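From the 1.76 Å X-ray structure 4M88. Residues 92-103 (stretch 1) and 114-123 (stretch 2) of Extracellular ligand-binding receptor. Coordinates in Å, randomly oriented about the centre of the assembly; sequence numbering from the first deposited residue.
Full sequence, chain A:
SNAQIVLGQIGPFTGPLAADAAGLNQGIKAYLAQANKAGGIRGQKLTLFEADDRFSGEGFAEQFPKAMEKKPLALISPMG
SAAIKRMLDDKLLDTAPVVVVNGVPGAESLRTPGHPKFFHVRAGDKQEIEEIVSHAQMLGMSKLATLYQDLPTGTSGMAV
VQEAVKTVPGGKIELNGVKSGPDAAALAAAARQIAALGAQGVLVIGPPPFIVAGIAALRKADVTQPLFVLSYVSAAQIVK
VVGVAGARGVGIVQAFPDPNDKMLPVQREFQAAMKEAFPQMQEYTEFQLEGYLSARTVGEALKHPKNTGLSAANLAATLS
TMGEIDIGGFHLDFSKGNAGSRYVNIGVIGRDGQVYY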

# COMPACT_ATOMS: atom_id res chain seq x y z
N LEU A 92 14.32 -0.43 16.07
CA LEU A 92 13.79 0.76 16.72
C LEU A 92 12.56 0.46 17.56
O LEU A 92 12.32 1.13 18.56
N LEU A 93 11.79 -0.55 17.15
CA LEU A 93 10.53 -0.87 17.84
C LEU A 93 10.70 -1.71 19.11
O LEU A 93 9.76 -1.81 19.90
N ASP A 94 11.87 -2.31 19.31
CA ASP A 94 12.06 -3.24 20.44
C ASP A 94 11.69 -2.67 21.82
O ASP A 94 11.07 -3.35 22.64
N THR A 95 12.06 -1.42 22.08
CA THR A 95 11.77 -0.84 23.39
C THR A 95 10.93 0.44 23.30
O THR A 95 10.67 1.10 24.32
N ALA A 96 10.50 0.79 22.10
CA ALA A 96 9.67 1.98 21.94
C ALA A 96 8.20 1.67 22.24
O ALA A 96 7.63 0.75 21.65
N PRO A 97 7.60 2.44 23.17
CA PRO A 97 6.18 2.25 23.50
C PRO A 97 5.26 2.83 22.43
O PRO A 97 4.66 3.89 22.59
N VAL A 98 5.16 2.12 21.31
CA VAL A 98 4.37 2.60 20.20
C VAL A 98 3.89 1.41 19.39
O VAL A 98 4.45 0.32 19.49
N VAL A 99 2.84 1.60 18.61
CA VAL A 99 2.46 0.59 17.64
C VAL A 99 2.53 1.25 16.27
O VAL A 99 2.28 2.47 16.14
N VAL A 100 2.92 0.48 15.27
CA VAL A 100 2.97 0.99 13.90
C VAL A 100 1.84 0.33 13.15
O VAL A 100 1.74 -0.89 13.11
N VAL A 101 0.95 1.14 12.59
CA VAL A 101 -0.26 0.61 11.97
C VAL A 101 -0.18 0.82 10.47
O VAL A 101 -0.22 1.96 9.99
N ASN A 102 -0.03 -0.30 9.77
CA ASN A 102 0.17 -0.37 8.33
C ASN A 102 1.59 0.01 7.91
O ASN A 102 2.30 0.72 8.63
N GLY A 103 1.99 -0.49 6.75
CA GLY A 103 3.28 -0.19 6.18
C GLY A 103 3.14 -0.33 4.68
O GLY A 103 2.43 -1.23 4.21
N GLY A 114 8.90 -9.40 10.18
CA GLY A 114 8.25 -8.18 10.64
C GLY A 114 8.59 -7.87 12.09
O GLY A 114 9.70 -8.15 12.56
N HIS A 115 7.62 -7.33 12.82
CA HIS A 115 7.83 -7.04 14.24
C HIS A 115 6.49 -7.10 14.94
O HIS A 115 5.47 -6.70 14.37
N PRO A 116 6.47 -7.60 16.19
CA PRO A 116 5.18 -7.74 16.87
C PRO A 116 4.48 -6.42 17.16
O PRO A 116 3.29 -6.44 17.50
N LYS A 117 5.16 -5.28 17.03
CA LYS A 117 4.50 -3.99 17.20
C LYS A 117 4.06 -3.37 15.86
O LYS A 117 3.54 -2.26 15.82
N PHE A 118 4.28 -4.09 14.77
CA PHE A 118 4.08 -3.59 13.41
C PHE A 118 2.88 -4.36 12.83
O PHE A 118 2.96 -5.58 12.62
N PHE A 119 1.77 -3.66 12.63
CA PHE A 119 0.50 -4.28 12.19
C PHE A 119 0.23 -3.90 10.76
O PHE A 119 0.55 -2.79 10.35
N HIS A 120 -0.37 -4.81 9.98
CA HIS A 120 -0.56 -4.53 8.55
C HIS A 120 -2.03 -4.51 8.20
O HIS A 120 -2.76 -5.45 8.51
N VAL A 121 -2.47 -3.42 7.57
CA VAL A 121 -3.87 -3.27 7.20
C VAL A 121 -4.09 -3.75 5.75
O VAL A 121 -5.13 -4.30 5.43
N ARG A 122 -3.10 -3.54 4.89
CA ARG A 122 -3.22 -4.01 3.51
C ARG A 122 -2.74 -5.45 3.41
O ARG A 122 -1.86 -5.88 4.17
N ALA A 123 -3.30 -6.19 2.45
CA ALA A 123 -2.78 -7.52 2.14
C ALA A 123 -1.34 -7.39 1.68
O ALA A 123 -0.93 -6.34 1.15

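Side-chain packing between residues 92-103 and 114-123, two stretches joined by a short parallel pairing in which Val100 lies beside Phe118 and Val101 beside Phe119. Lys117 is covered most by the other stretch. Its CB points toward stretch 1, and the side chain runs out fully extended (chi1 m, then t, t, t), which carries the ammonium to a cluster of backbone carbonyls, those of Leu93, Asp94 and Ala96. Lys117 NZ donates to Ala96 O at 2.7 Å and to Leu93 O at 2.9 Å; a third, weak bond joins Lys117 NZ to Asp94 O at 3.5 Å. On the way the aliphatic part passes Val98, with Lys117 CD 3.5 Å from Val98 O.

Asn102 is the second anchor, at the other end of the pairing. Its CB points sideways, but chi1 t (-153°) and chi2 of 43° bring the amide oxygen in to the backbone of stretch 2, where Asn102 OD1 accepts from Val121 N at 2.9 Å and from Arg122 N at 3.1 Å. The side chain thus takes up two successive amides just beyond the last backbone bond of the ladder, Asn102 N to Phe119 O at 2.6 Å. Asn102 ND2 is satisfied elsewhere in the structure.

Leu93 (m, t) points toward stretch 2 and sets its CB over one face of the His115 ring, 3.6 Å from the ring centroid; its CD1 lies 4.2 Å from Phe118 CB. His115 (chi1 t) uses both ring nitrogens: NE2 donates to Asp94 OD1 at 2.9 Å, at the ring edge, while ND1 accepts from Lys117 N at 3.0 Å within its own stretch. Asp94 starts away from stretch 2, yet chi1 m brings its carboxylate back to this bond.

Within the pairing, side chains alternate between the two faces: Val100 with Phe118 on one, Val101 with Phe119 on the other. On the first, Val100 (t) meets Phe118 (chi1 t), CG1 to CD1 at 3.7 Å, and the Phe118 ring reaches on to Gly103, whose CA lies 3.9 Å from Phe118 CZ at the ring edge. A CB on Gly103 would fall only 2.5 Å from Phe118 CZ, so the absence of a side chain makes room for the ring. On the second, Val101 (t) packs its CG1 3.9 Å from Val121 CG2, and Phe119 (m) makes a tight contact through CD2 with Val99 CG2 at 3.2 Å. One water spans the stretches, donating to Gly103 O at 2.7 Å and hydrogen-bonding with His120 ND1 at 2.9 Å.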

# COMPACT_ATOMS: atom_id res chain seq x y z
CB LEU A 92 13.45 1.82 15.68
CG LEU A 92 14.62 2.34 14.85
CD1 LEU A 92 14.14 3.40 13.88
CD2 LEU A 92 15.72 2.87 15.75
CB LEU A 93 9.56 -1.57 16.88
CG LEU A 93 9.06 -0.69 15.73
CD1 LEU A 93 8.06 -1.48 14.87
CD2 LEU A 93 8.42 0.56 16.31
CB ASP A 94 13.49 -3.77 20.47
CG ASP A 94 13.73 -4.84 19.42
OD1 ASP A 94 12.83 -5.08 18.58
OD2 ASP A 94 14.83 -5.42 19.43
CB THR A 95 13.06 -0.55 24.18
OG1 THR A 95 14.00 0.10 23.32
CG2 THR A 95 13.67 -1.86 24.68
CB ALA A 96 9.83 2.55 20.54
CB PRO A 97 6.02 3.02 24.82
CG PRO A 97 7.08 4.10 24.76
CD PRO A 97 8.24 3.44 24.04
CB VAL A 98 5.21 3.56 19.32
CG1 VAL A 98 6.22 2.77 18.47
CG2 VAL A 98 4.30 4.41 18.41
CB VAL A 99 1.06 0.04 17.92
CG1 VAL A 99 0.09 1.12 17.91
CG2 VAL A 99 0.66 -0.93 16.87
CB VAL A 100 4.30 0.66 13.20
CG1 VAL A 100 4.30 1.25 11.79
CG2 VAL A 100 5.48 1.22 13.99
CB VAL A 101 -1.54 1.23 12.55
CG1 VAL A 101 -2.77 0.72 11.80
CG2 VAL A 101 -1.65 0.91 14.03
CB ASN A 102 -0.87 0.44 7.54
CG ASN A 102 -1.09 -0.11 6.14
OD1 ASN A 102 -1.18 -1.33 5.95
ND2 ASN A 102 -1.15 0.77 5.15
CB HIS A 115 8.44 -5.65 14.40
CG HIS A 115 8.92 -5.36 15.78
ND1 HIS A 115 8.09 -4.91 16.79
CD2 HIS A 115 10.15 -5.47 16.33
CE1 HIS A 115 8.79 -4.76 17.90
NE2 HIS A 115 10.05 -5.10 17.65
CB PRO A 116 5.53 -8.50 18.16
CG PRO A 116 7.03 -8.40 18.30
CD PRO A 116 7.56 -8.30 16.91
CB LYS A 117 5.40 -3.02 17.97
CG LYS A 117 5.68 -3.44 19.41
CD LYS A 117 6.58 -2.42 20.09
CE LYS A 117 7.01 -2.90 21.46
NZ LYS A 117 7.93 -1.92 22.09
CB PHE A 118 5.37 -3.85 12.63
CG PHE A 118 5.41 -3.26 11.24
CD1 PHE A 118 4.53 -2.27 10.85
CD2 PHE A 118 6.36 -3.73 10.33
CE1 PHE A 118 4.59 -1.72 9.55
CE2 PHE A 118 6.42 -3.21 9.03
CZ PHE A 118 5.53 -2.20 8.64
CB PHE A 119 -0.67 -3.82 13.07
CG PHE A 119 -0.63 -4.36 14.47
CD1 PHE A 119 -1.39 -5.46 14.82
CD2 PHE A 119 0.19 -3.77 15.43
CE1 PHE A 119 -1.35 -5.98 16.11
CE2 PHE A 119 0.24 -4.28 16.74
CZ PHE A 119 -0.54 -5.38 17.07
CB HIS A 120 0.16 -5.59 7.72
CG HIS A 120 1.61 -5.72 8.07
ND1 HIS A 120 2.58 -4.88 7.56
CD2 HIS A 120 2.24 -6.54 8.94
CE1 HIS A 120 3.75 -5.20 8.09
NE2 HIS A 120 3.57 -6.20 8.93
CB VAL A 121 -4.32 -1.80 7.38
CG1 VAL A 121 -5.74 -1.61 6.90
CG2 VAL A 121 -4.22 -1.41 8.86
CB ARG A 122 -2.38 -3.15 2.57
CG ARG A 122 -0.90 -3.13 2.95
CD ARG A 122 -0.03 -2.67 1.80
NE ARG A 122 -0.62 -1.49 1.17
CZ ARG A 122 -0.60 -1.25 -0.14
NH1 ARG A 122 -1.14 -0.14 -0.63
NH2 ARG A 122 -0.02 -2.13 -0.96
CB ALA A 123 -3.63 -8.17 1.06
O HOH W 1 2.24 -3.86 4.86